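Local coordinates for CMP/dCMP-type deaminase domain-containing protein (Aspergillus oryzae RIB40, PDB 7DRY), which binds zinc and probably acts as the Rib2 deaminase of riboflavin biosynthesis, built on the cytidine deaminase (CDA) fold, at residues P20-P23 / T24-R27; S68-A71 / A72-V76; E78-V81 / W82-L85; L163-E166 / I167-A171. All coordinates share one frame; numbering follows the deposited sequence.

The four contacts are turns and helix termini set around the five-stranded mixed sheet of the CDA fold, in order along the chain. Contacts 2 and 3 are neighbours, centres about 8 Å apart: the end of helix 62-73 and the turns at 78-85 leading toward strand 91-97, joined by a hydrogen bond from Y70 OH to V84 O. Contacts 1 and 4 form a second pair, centres about 13 Å apart, where R27 bonds to the C-terminal end of helix 164-171. Contacts 2 and 4 lie on opposite sides of the chain's centre, centres about 29 Å apart. Each pair ties a loop to a helix without supplying a zinc ligand; the side chain of N25 lies about 11 Å from the zinc ion.

Contact 1 (P20-P23 / T24-R27); sequences PPRP and TNFR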
loop_
_atom_site.group_PDB
_atom_site.type_symbol
_atom_site.label_atom_id
_atom_site.label_comp_id
_atom_site.label_asym_id
_atom_site.label_seq_id
_atom_site.Cartn_x
_atom_site.Cartn_y
_atom_site.Cartn_z
ATOM N N PRO A 20 -8.471 12.427 -5.361
ATOM C CA PRO A 20 -9.225 13.647 -5.065
ATOM C C PRO A 20 -9.178 13.952 -3.579
ATOM O O PRO A 20 -9.436 13.066 -2.748
ATOM C CB PRO A 20 -10.656 13.286 -5.498
ATOM C CG PRO A 20 -10.711 11.793 -5.403
ATOM C CD PRO A 20 -9.338 11.320 -5.797
ATOM N N PRO A 21 -8.820 15.177 -3.200
ATOM C CA PRO A 21 -8.883 15.543 -1.779
ATOM C C PRO A 21 -10.330 15.575 -1.315
ATOM O O PRO A 21 -11.188 16.186 -1.953
ATOM C CB PRO A 21 -8.249 16.939 -1.738
ATOM C CG PRO A 21 -7.429 17.025 -2.999
ATOM C CD PRO A 21 -8.201 16.234 -4.014
ATOM N N ARG A 22 -10.600 14.883 -0.221
ATOM C CA ARG A 22 -11.917 14.828 0.389
ATOM C C ARG A 22 -11.759 15.036 1.886
ATOM O O ARG A 22 -10.680 14.804 2.443
ATOM C CB ARG A 22 -12.581 13.468 0.124
ATOM C CG ARG A 22 -12.862 13.179 -1.345
ATOM C CD ARG A 22 -14.140 13.863 -1.808
ATOM N NE ARG A 22 -14.495 13.495 -3.176
ATOM C CZ ARG A 22 -14.141 14.188 -4.255
ATOM N NH1 ARG A 22 -14.512 13.778 -5.462
ATOM N NH2 ARG A 22 -13.416 15.293 -4.128
ATOM N N PRO A 23 -12.814 15.483 2.568
ATOM C CA PRO A 23 -12.698 15.717 4.016
ATOM C C PRO A 23 -12.366 14.476 4.819
ATOM O O PRO A 23 -11.865 14.601 5.941
ATOM C CB PRO A 23 -14.078 16.274 4.398
ATOM C CG PRO A 23 -14.635 16.810 3.126
ATOM C CD PRO A 23 -14.116 15.926 2.038
ATOM N N THR A 24 -12.626 13.280 4.294
ATOM C CA THR A 24 -12.515 12.073 5.105
ATOM C C THR A 24 -11.664 10.981 4.471
ATOM O O THR A 24 -11.684 9.846 4.957
ATOM C CB THR A 24 -13.904 11.511 5.412
ATOM O OG1 THR A 24 -14.465 10.989 4.204
ATOM C CG2 THR A 24 -14.813 12.603 5.957
ATOM N N ASN A 25 -10.952 11.265 3.395
ATOM C CA ASN A 25 -10.105 10.247 2.796
ATOM C C ASN A 25 -8.641 10.472 3.163
ATOM O O ASN A 25 -8.258 11.494 3.736
ATOM C CB ASN A 25 -10.330 10.130 1.281
ATOM C CG ASN A 25 -9.748 11.295 0.493
ATOM O OD1 ASN A 25 -9.371 12.329 1.055
ATOM N ND2 ASN A 25 -9.688 11.136 -0.829
ATOM N N PHE A 26 -7.831 9.464 2.877
ATOM C CA PHE A 26 -6.390 9.524 3.083
ATOM C C PHE A 26 -5.755 9.208 1.742
ATOM O O PHE A 26 -5.864 8.082 1.246
ATOM C CB PHE A 26 -5.960 8.530 4.163
ATOM C CG PHE A 26 -6.280 8.993 5.558
ATOM C CD1 PHE A 26 -7.571 8.905 6.055
ATOM C CD2 PHE A 26 -5.292 9.536 6.360
ATOM C CE1 PHE A 26 -7.872 9.351 7.343
ATOM C CE2 PHE A 26 -5.580 9.982 7.646
ATOM C CZ PHE A 26 -6.868 9.887 8.137
ATOM N N ARG A 27 -5.117 10.214 1.153
ATOM C CA ARG A 27 -4.595 10.127 -0.204
ATOM C C ARG A 27 -3.260 9.399 -0.183
ATOM O O ARG A 27 -2.263 9.935 0.314
ATOM C CB ARG A 27 -4.454 11.527 -0.786
ATOM C CG ARG A 27 -5.791 12.225 -0.887
ATOM C CD ARG A 27 -5.605 13.702 -1.073
ATOM N NE ARG A 27 -5.261 14.057 -2.445
ATOM C CZ ARG A 27 -4.238 14.843 -2.785
ATOM N NH1 ARG A 27 -3.421 15.331 -1.857
ATOM N NH2 ARG A 27 -4.048 15.151 -4.054
#
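The loop between helix 5-16 and strand 29-36 doubles back on itself here, and the amide of N25 bridges its two arms. Its ND2 donates to P20 O at 2.7 Å, almost straight down the carbonyl, with the acceptor close to the amide plane. The other end of the same amide, OD1, receives R22 N at 3.1 Å, a more bent bond (141°) whose donor stands above the plane of the side-chain carbonyl. CG of N25 lies between its own backbone N and carbonyl carbon (chi1 73°), which swings the amide across toward the proline-rich arm. Two bonds to different residues fix the rotation of this buried group, and the R22 CB-CG portion lies against it. At the open end of the arms, P21 sets its CG over one face of the R27 guanidinium, 3.7 Å from NE. That NE bonds to O of S19, the residue before P20, so P21 packs on a group already held. Beyond this chain reversal, R27 reaches helix 164-171, giving NH1 to V170 O and pairing its backbone with A171, while N25 O accepts from H175 in the loop before helix 178-187.

Contact 2 (S68-A71 / A72-V76); sequences SNYA and AVHSV
Y70 in the last turn of helix 62-73 and H74 just past its end lay their rings on each other in an offset stack. The centroids are 4.0 Å apart and the planes 20° from parallel. H74 CD2 sits over the centre of the tyrosine ring, while Y70 CE2 lies over the imidazole face, toward its rim; the closest pair is Y70 CZ and H74 NE2 at 3.2 Å. With CG of Y70 opposite the backbone N, chi1 -167° points the phenol outward from the helix, beside the imidazole that projects from the next turn and whose ring edge also faces Y70 O.

The tight part of the contact is the helix end itself. V73 N and H74 N still make helical bonds to N69 O and Y70 O, and then a Schellman motif closes the helix: V76 N returns to A71 O at 3.0 Å, nearly straight at 176°, and S75 N bonds to A72 O. S75, with positive phi, is the C-prime residue. The reversal brings V76 CG2 to 4.0 Å from the buried A71 CB, a small apolar contact inside the turn. By contrast A72, V73, H74 and S75 are exposed, and the histidine is the outer ring of the stack.

The bond from Y70 OH to V84 O probably helps fix the phenol. Ring overlap sets the imidazole against it, and an electron-rich phenol face there could modestly favour the protonated form of H74.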
loop_
_atom_site.group_PDB
_atom_site.type_symbol
_atom_site.label_atom_id
_atom_site.label_comp_id
_atom_site.label_asym_id
_atom_site.label_seq_id
_atom_site.Cartn_x
_atom_site.Cartn_y
_atom_site.Cartn_z
ATOM N N SER A 68 -6.899 -4.349 -7.451
ATOM C CA SER A 68 -8.078 -4.437 -8.302
ATOM C C SER A 68 -7.754 -4.072 -9.745
ATOM O O SER A 68 -8.344 -4.638 -10.673
ATOM C CB SER A 68 -9.154 -3.510 -7.755
ATOM O OG SER A 68 -9.696 -4.034 -6.557
ATOM N N ASN A 69 -6.832 -3.128 -9.963
ATOM C CA ASN A 69 -6.409 -2.814 -11.322
ATOM C C ASN A 69 -5.830 -4.051 -11.993
ATOM O O ASN A 69 -6.156 -4.365 -13.146
ATOM C CB ASN A 69 -5.349 -1.714 -11.290
ATOM C CG ASN A 69 -5.918 -0.350 -10.986
ATOM O OD1 ASN A 69 -7.098 -0.089 -11.187
ATOM N ND2 ASN A 69 -5.059 0.542 -10.516
ATOM N N TYR A 70 -4.968 -4.780 -11.272
ATOM C CA TYR A 70 -4.383 -5.994 -11.821
ATOM C C TYR A 70 -5.460 -7.036 -12.103
ATOM O O TYR A 70 -5.457 -7.674 -13.162
ATOM C CB TYR A 70 -3.325 -6.538 -10.861
ATOM C CG TYR A 70 -2.449 -7.603 -11.484
ATOM C CD1 TYR A 70 -1.280 -7.274 -12.162
ATOM C CD2 TYR A 70 -2.792 -8.950 -11.406
ATOM C CE1 TYR A 70 -0.484 -8.242 -12.727
ATOM C CE2 TYR A 70 -1.991 -9.921 -11.970
ATOM C CZ TYR A 70 -0.839 -9.558 -12.628
ATOM O OH TYR A 70 -0.046 -10.536 -13.199
ATOM N N ALA A 71 -6.398 -7.210 -11.167
ATOM C CA ALA A 71 -7.502 -8.142 -11.377
ATOM C C ALA A 71 -8.310 -7.799 -12.626
ATOM O O ALA A 71 -8.660 -8.694 -13.406
ATOM C CB ALA A 71 -8.403 -8.166 -10.139
ATOM N N ALA A 72 -8.619 -6.510 -12.833
ATOM C CA ALA A 72 -9.399 -6.122 -14.005
ATOM C C ALA A 72 -8.649 -6.427 -15.294
ATOM O O ALA A 72 -9.233 -6.928 -16.261
ATOM C CB ALA A 72 -9.751 -4.633 -13.934
ATOM N N VAL A 73 -7.358 -6.113 -15.336
ATOM C CA VAL A 73 -6.573 -6.393 -16.534
ATOM C C VAL A 73 -6.533 -7.887 -16.830
ATOM O O VAL A 73 -6.501 -8.300 -17.995
ATOM C CB VAL A 73 -5.175 -5.761 -16.371
ATOM C CG1 VAL A 73 -4.192 -6.301 -17.373
ATOM C CG2 VAL A 73 -5.292 -4.235 -16.490
ATOM N N HIS A 74 -6.581 -8.719 -15.790
ATOM C CA HIS A 74 -6.507 -10.166 -15.917
ATOM C C HIS A 74 -7.866 -10.844 -15.835
ATOM O O HIS A 74 -7.927 -12.068 -15.676
ATOM C CB HIS A 74 -5.520 -10.725 -14.893
ATOM C CG HIS A 74 -4.104 -10.364 -15.206
ATOM N ND1 HIS A 74 -3.260 -11.212 -15.890
ATOM C CD2 HIS A 74 -3.407 -9.222 -15.001
ATOM C CE1 HIS A 74 -2.092 -10.618 -16.061
ATOM N NE2 HIS A 74 -2.160 -9.405 -15.544
ATOM N N SER A 75 -8.955 -10.081 -15.958
ATOM C CA SER A 75 -10.298 -10.644 -16.105
ATOM C C SER A 75 -10.705 -11.567 -14.953
ATOM O O SER A 75 -11.326 -12.607 -15.171
ATOM C CB SER A 75 -10.474 -11.328 -17.463
ATOM O OG SER A 75 -11.840 -11.377 -17.835
ATOM N N VAL A 76 -10.373 -11.187 -13.722
ATOM C CA VAL A 76 -10.872 -11.920 -12.557
ATOM C C VAL A 76 -11.459 -10.937 -11.554
ATOM O O VAL A 76 -11.052 -9.761 -11.523
ATOM C CB VAL A 76 -9.791 -12.795 -11.895
ATOM C CG1 VAL A 76 -9.302 -13.882 -12.845
ATOM C CG2 VAL A 76 -8.634 -11.946 -11.371
#

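Contact 3 (E78-V81 / W82-L85); sequences EDRV and WEVL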
loop_
_atom_site.group_PDB
_atom_site.type_symbol
_atom_site.label_atom_id
_atom_site.label_comp_id
_atom_site.label_asym_id
_atom_site.label_seq_id
_atom_site.Cartn_x
_atom_site.Cartn_y
_atom_site.Cartn_z
ATOM N N GLU A 78 -11.793 -9.016 -8.059
ATOM C CA GLU A 78 -10.667 -8.555 -7.252
ATOM C C GLU A 78 -10.362 -9.500 -6.088
ATOM O O GLU A 78 -9.191 -9.657 -5.709
ATOM C CB GLU A 78 -10.904 -7.123 -6.769
ATOM C CG GLU A 78 -12.202 -6.926 -6.008
ATOM C CD GLU A 78 -12.048 -7.204 -4.524
ATOM O OE1 GLU A 78 -10.927 -7.025 -4.001
ATOM O OE2 GLU A 78 -13.047 -7.601 -3.883
ATOM N N ASP A 79 -11.382 -10.150 -5.520
ATOM C CA ASP A 79 -11.100 -11.093 -4.443
ATOM C C ASP A 79 -10.363 -12.339 -4.924
ATOM O O ASP A 79 -9.852 -13.093 -4.088
ATOM C CB ASP A 79 -12.343 -11.418 -3.583
ATOM C CG ASP A 79 -13.434 -12.186 -4.334
ATOM O OD1 ASP A 79 -13.225 -12.616 -5.485
ATOM O OD2 ASP A 79 -14.522 -12.373 -3.740
ATOM N N ARG A 80 -10.273 -12.551 -6.241
ATOM C CA ARG A 80 -9.555 -13.680 -6.821
ATOM C C ARG A 80 -8.242 -13.260 -7.479
ATOM O O ARG A 80 -7.670 -14.030 -8.260
ATOM C CB ARG A 80 -10.439 -14.425 -7.822
ATOM C CG ARG A 80 -11.535 -15.273 -7.179
ATOM C CD ARG A 80 -12.493 -15.866 -8.216
ATOM N NE ARG A 80 -11.778 -16.464 -9.339
ATOM C CZ ARG A 80 -12.246 -16.525 -10.581
ATOM N NH1 ARG A 80 -13.443 -16.028 -10.872
ATOM N NH2 ARG A 80 -11.516 -17.082 -11.536
ATOM N N VAL A 81 -7.749 -12.054 -7.179
ATOM C CA VAL A 81 -6.505 -11.598 -7.793
ATOM C C VAL A 81 -5.340 -12.499 -7.407
ATOM O O VAL A 81 -4.364 -12.607 -8.157
ATOM C CB VAL A 81 -6.231 -10.113 -7.452
ATOM C CG1 VAL A 81 -5.726 -9.953 -6.027
ATOM C CG2 VAL A 81 -5.247 -9.497 -8.459
ATOM N N TRP A 82 -5.434 -13.176 -6.260
ATOM C CA TRP A 82 -4.390 -14.115 -5.873
ATOM C C TRP A 82 -4.115 -15.142 -6.963
ATOM O O TRP A 82 -2.978 -15.603 -7.108
ATOM C CB TRP A 82 -4.779 -14.812 -4.566
ATOM C CG TRP A 82 -5.877 -15.867 -4.662
ATOM C CD1 TRP A 82 -7.224 -15.692 -4.453
ATOM C CD2 TRP A 82 -5.699 -17.260 -4.947
ATOM N NE1 TRP A 82 -7.890 -16.895 -4.604
ATOM C CE2 TRP A 82 -6.973 -17.868 -4.910
ATOM C CE3 TRP A 82 -4.585 -18.053 -5.239
ATOM C CZ2 TRP A 82 -7.159 -19.227 -5.156
ATOM C CZ3 TRP A 82 -4.772 -19.399 -5.483
ATOM C CH2 TRP A 82 -6.048 -19.971 -5.440
ATOM N N GLU A 83 -5.136 -15.515 -7.744
ATOM C CA GLU A 83 -4.973 -16.570 -8.737
ATOM C C GLU A 83 -4.104 -16.138 -9.910
ATOM O O GLU A 83 -3.594 -17.002 -10.635
ATOM C CB GLU A 83 -6.334 -16.974 -9.307
ATOM C CG GLU A 83 -7.334 -17.489 -8.294
ATOM C CD GLU A 83 -8.688 -17.799 -8.922
ATOM O OE1 GLU A 83 -8.834 -17.656 -10.154
ATOM O OE2 GLU A 83 -9.611 -18.163 -8.169
ATOM N N VAL A 84 -3.937 -14.837 -10.121
ATOM C CA VAL A 84 -3.296 -14.316 -11.323
ATOM C C VAL A 84 -2.029 -13.520 -11.049
ATOM O O VAL A 84 -1.292 -13.221 -12.002
ATOM C CB VAL A 84 -4.263 -13.487 -12.195
ATOM C CG1 VAL A 84 -5.391 -14.370 -12.730
ATOM C CG2 VAL A 84 -4.812 -12.314 -11.407
ATOM N N LEU A 85 -1.753 -13.137 -9.803
ATOM C CA LEU A 85 -0.524 -12.408 -9.533
ATOM C C LEU A 85 0.684 -13.294 -9.838
ATOM O O LEU A 85 0.624 -14.524 -9.684
ATOM C CB LEU A 85 -0.466 -11.979 -8.073
ATOM C CG LEU A 85 -1.361 -10.788 -7.739
ATOM C CD1 LEU A 85 -1.484 -10.663 -6.217
ATOM C CD2 LEU A 85 -0.838 -9.502 -8.371
HETATM O O HOH W 1 -7.052 -12.378 -3.833
#
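V81 O is gripped by two backbone donors, V84 N at 3.0 Å and L85 N at 3.1 Å. They approach differently: L85 N lies almost in line with the carbonyl bond, while V84 N stands well above its plane. Around this shared acceptor the side chains close in, V81 CG2 reaching V84 CG2 at 4.1 Å and L85 CG only slightly farther off. One residue earlier E83 N bonds to R80 O, and a water takes the N-H of W82 and donates to D79 O, bridging the chain at the edge of the indole.

These are successive tight turns that begin in a short 3-10 segment, in the connection from helix 62-73 to strand 91-97 of the deaminase fold. Their apolar side rests on that helix, V81 against Y70 and A71, and L85 against Y70.

On the outer side R80 and E83 form a side-on salt bridge. R80 NE gives its bond to E83 OE2 at 3.0 Å, from above the carboxylate plane, and R80 NH2 reaches E83 OE1 at 3.1 Å on the syn side. The two planes are turned 45° apart, so the grip is twisted. A bend at chi3 (47°) of R80 brings NE round to the glutamate. The aliphatic part of E83 serves a second neighbour: its CG lies 3.4 Å above the centre of the W82 ring.

Contact 4 (L163-E166 / I167-A171); sequences LERE and ILEVA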
loop_
_atom_site.group_PDB
_atom_site.type_symbol
_atom_site.label_atom_id
_atom_site.label_comp_id
_atom_site.label_asym_id
_atom_site.label_seq_id
_atom_site.Cartn_x
_atom_site.Cartn_y
_atom_site.Cartn_z
ATOM N N LEU A 163 10.460 10.691 4.549
ATOM C CA LEU A 163 9.401 11.328 3.773
ATOM C C LEU A 163 8.128 11.542 4.584
ATOM O O LEU A 163 7.069 11.795 4.001
ATOM C CB LEU A 163 9.093 10.528 2.504
ATOM C CG LEU A 163 10.242 10.394 1.508
ATOM C CD1 LEU A 163 10.041 9.178 0.609
ATOM C CD2 LEU A 163 10.362 11.676 0.695
ATOM N N GLU A 164 8.215 11.493 5.918
ATOM C CA GLU A 164 7.006 11.406 6.732
ATOM C C GLU A 164 6.118 12.633 6.559
ATOM O O GLU A 164 4.901 12.511 6.357
ATOM C CB GLU A 164 7.366 11.222 8.208
ATOM C CG GLU A 164 8.145 9.956 8.535
ATOM C CD GLU A 164 9.637 10.112 8.335
ATOM O OE1 GLU A 164 10.086 11.205 7.933
ATOM O OE2 GLU A 164 10.371 9.142 8.608
ATOM N N ARG A 165 6.701 13.829 6.646
ATOM C CA ARG A 165 5.880 15.031 6.599
ATOM C C ARG A 165 5.162 15.154 5.263
ATOM O O ARG A 165 3.956 15.418 5.221
ATOM C CB ARG A 165 6.700 16.281 6.908
ATOM C CG ARG A 165 5.840 17.523 6.823
ATOM C CD ARG A 165 6.464 18.760 7.415
ATOM N NE ARG A 165 5.541 19.870 7.216
ATOM C CZ ARG A 165 5.865 21.150 7.315
ATOM N NH1 ARG A 165 7.106 21.505 7.635
ATOM N NH2 ARG A 165 4.938 22.074 7.095
ATOM N N GLU A 166 5.885 14.943 4.155
ATOM C CA GLU A 166 5.271 15.069 2.836
ATOM C C GLU A 166 4.188 14.024 2.619
ATOM O O GLU A 166 3.145 14.319 2.024
ATOM C CB GLU A 166 6.335 14.949 1.746
ATOM C CG GLU A 166 7.250 16.152 1.681
ATOM C CD GLU A 166 8.467 15.892 0.825
ATOM O OE1 GLU A 166 8.382 16.098 -0.404
ATOM O OE2 GLU A 166 9.499 15.461 1.387
ATOM N N ILE A 167 4.425 12.795 3.082
ATOM C CA ILE A 167 3.413 11.749 2.958
ATOM C C ILE A 167 2.131 12.153 3.676
ATOM O O ILE A 167 1.029 11.998 3.140
ATOM C CB ILE A 167 3.970 10.415 3.473
ATOM C CG1 ILE A 167 4.958 9.852 2.454
ATOM C CG2 ILE A 167 2.840 9.418 3.763
ATOM C CD1 ILE A 167 5.768 8.673 2.987
ATOM N N LEU A 168 2.261 12.710 4.882
ATOM C CA LEU A 168 1.083 13.101 5.655
ATOM C C LEU A 168 0.403 14.324 5.055
ATOM O O LEU A 168 -0.830 14.372 4.983
ATOM C CB LEU A 168 1.478 13.364 7.108
ATOM C CG LEU A 168 1.889 12.110 7.876
ATOM C CD1 LEU A 168 2.592 12.474 9.164
ATOM C CD2 LEU A 168 0.666 11.242 8.153
ATOM N N GLU A 169 1.187 15.319 4.621
ATOM C CA GLU A 169 0.594 16.521 4.028
ATOM C C GLU A 169 -0.258 16.170 2.819
ATOM O O GLU A 169 -1.351 16.721 2.637
ATOM C CB GLU A 169 1.672 17.526 3.616
ATOM C CG GLU A 169 2.544 18.078 4.756
ATOM C CD GLU A 169 1.889 19.163 5.572
ATOM O OE1 GLU A 169 0.697 19.460 5.355
ATOM O OE2 GLU A 169 2.586 19.729 6.435
ATOM N N VAL A 170 0.238 15.275 1.965
ATOM C CA VAL A 170 -0.545 14.835 0.819
ATOM C C VAL A 170 -1.757 14.039 1.286
ATOM O O VAL A 170 -2.887 14.269 0.836
ATOM C CB VAL A 170 0.345 14.025 -0.136
ATOM C CG1 VAL A 170 -0.504 13.303 -1.190
ATOM C CG2 VAL A 170 1.400 14.934 -0.785
ATOM N N ALA A 171 -1.544 13.120 2.227
ATOM C CA ALA A 171 -2.608 12.207 2.633
ATOM C C ALA A 171 -3.843 12.950 3.127
ATOM O O ALA A 171 -4.975 12.581 2.786
ATOM C CB ALA A 171 -2.101 11.263 3.717
#
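Four successive i to i+4 bonds, from I167 N to L163 O through V170 N to E166 O, start helix 164-171 in regular alpha-helical geometry, with L163 at the N-cap position. This helix follows strand 156-159, an outermost strand of the sheet in the CDA fold, and is flanked by helices 5-16 and 178-187.

Its first turn is closed on one side by apolar contact: I167 CD1 lies 3.8 Å from L163 CB, and the isoleucine's CG1 and CD1 also pack on L163 O. L163 touches L9 of helix 5-16, while I167 is buried against T98 and V134. L168 lays its CG 3.4 Å from E164 O and turns to A185 and L186 of helix 178-187.

The charged side carries R165 and E169, one turn apart. With CG opposite the backbone N, chi1 179° sends the extended R165 chain straight out from the helix, and E169, bent at chi2, leans back toward the first turn to reach it. Their flat groups are turned 43° from each other. E169 OE1 faces E179 OE2, a close approach of like charges that the arginine probably eases. The bridge converges on the other oxygen, where R165 NH2 makes a weak bond and R165 NE, at 3.1 Å and practically in its guanidinium plane, uses the anti lone pair of E169 OE2.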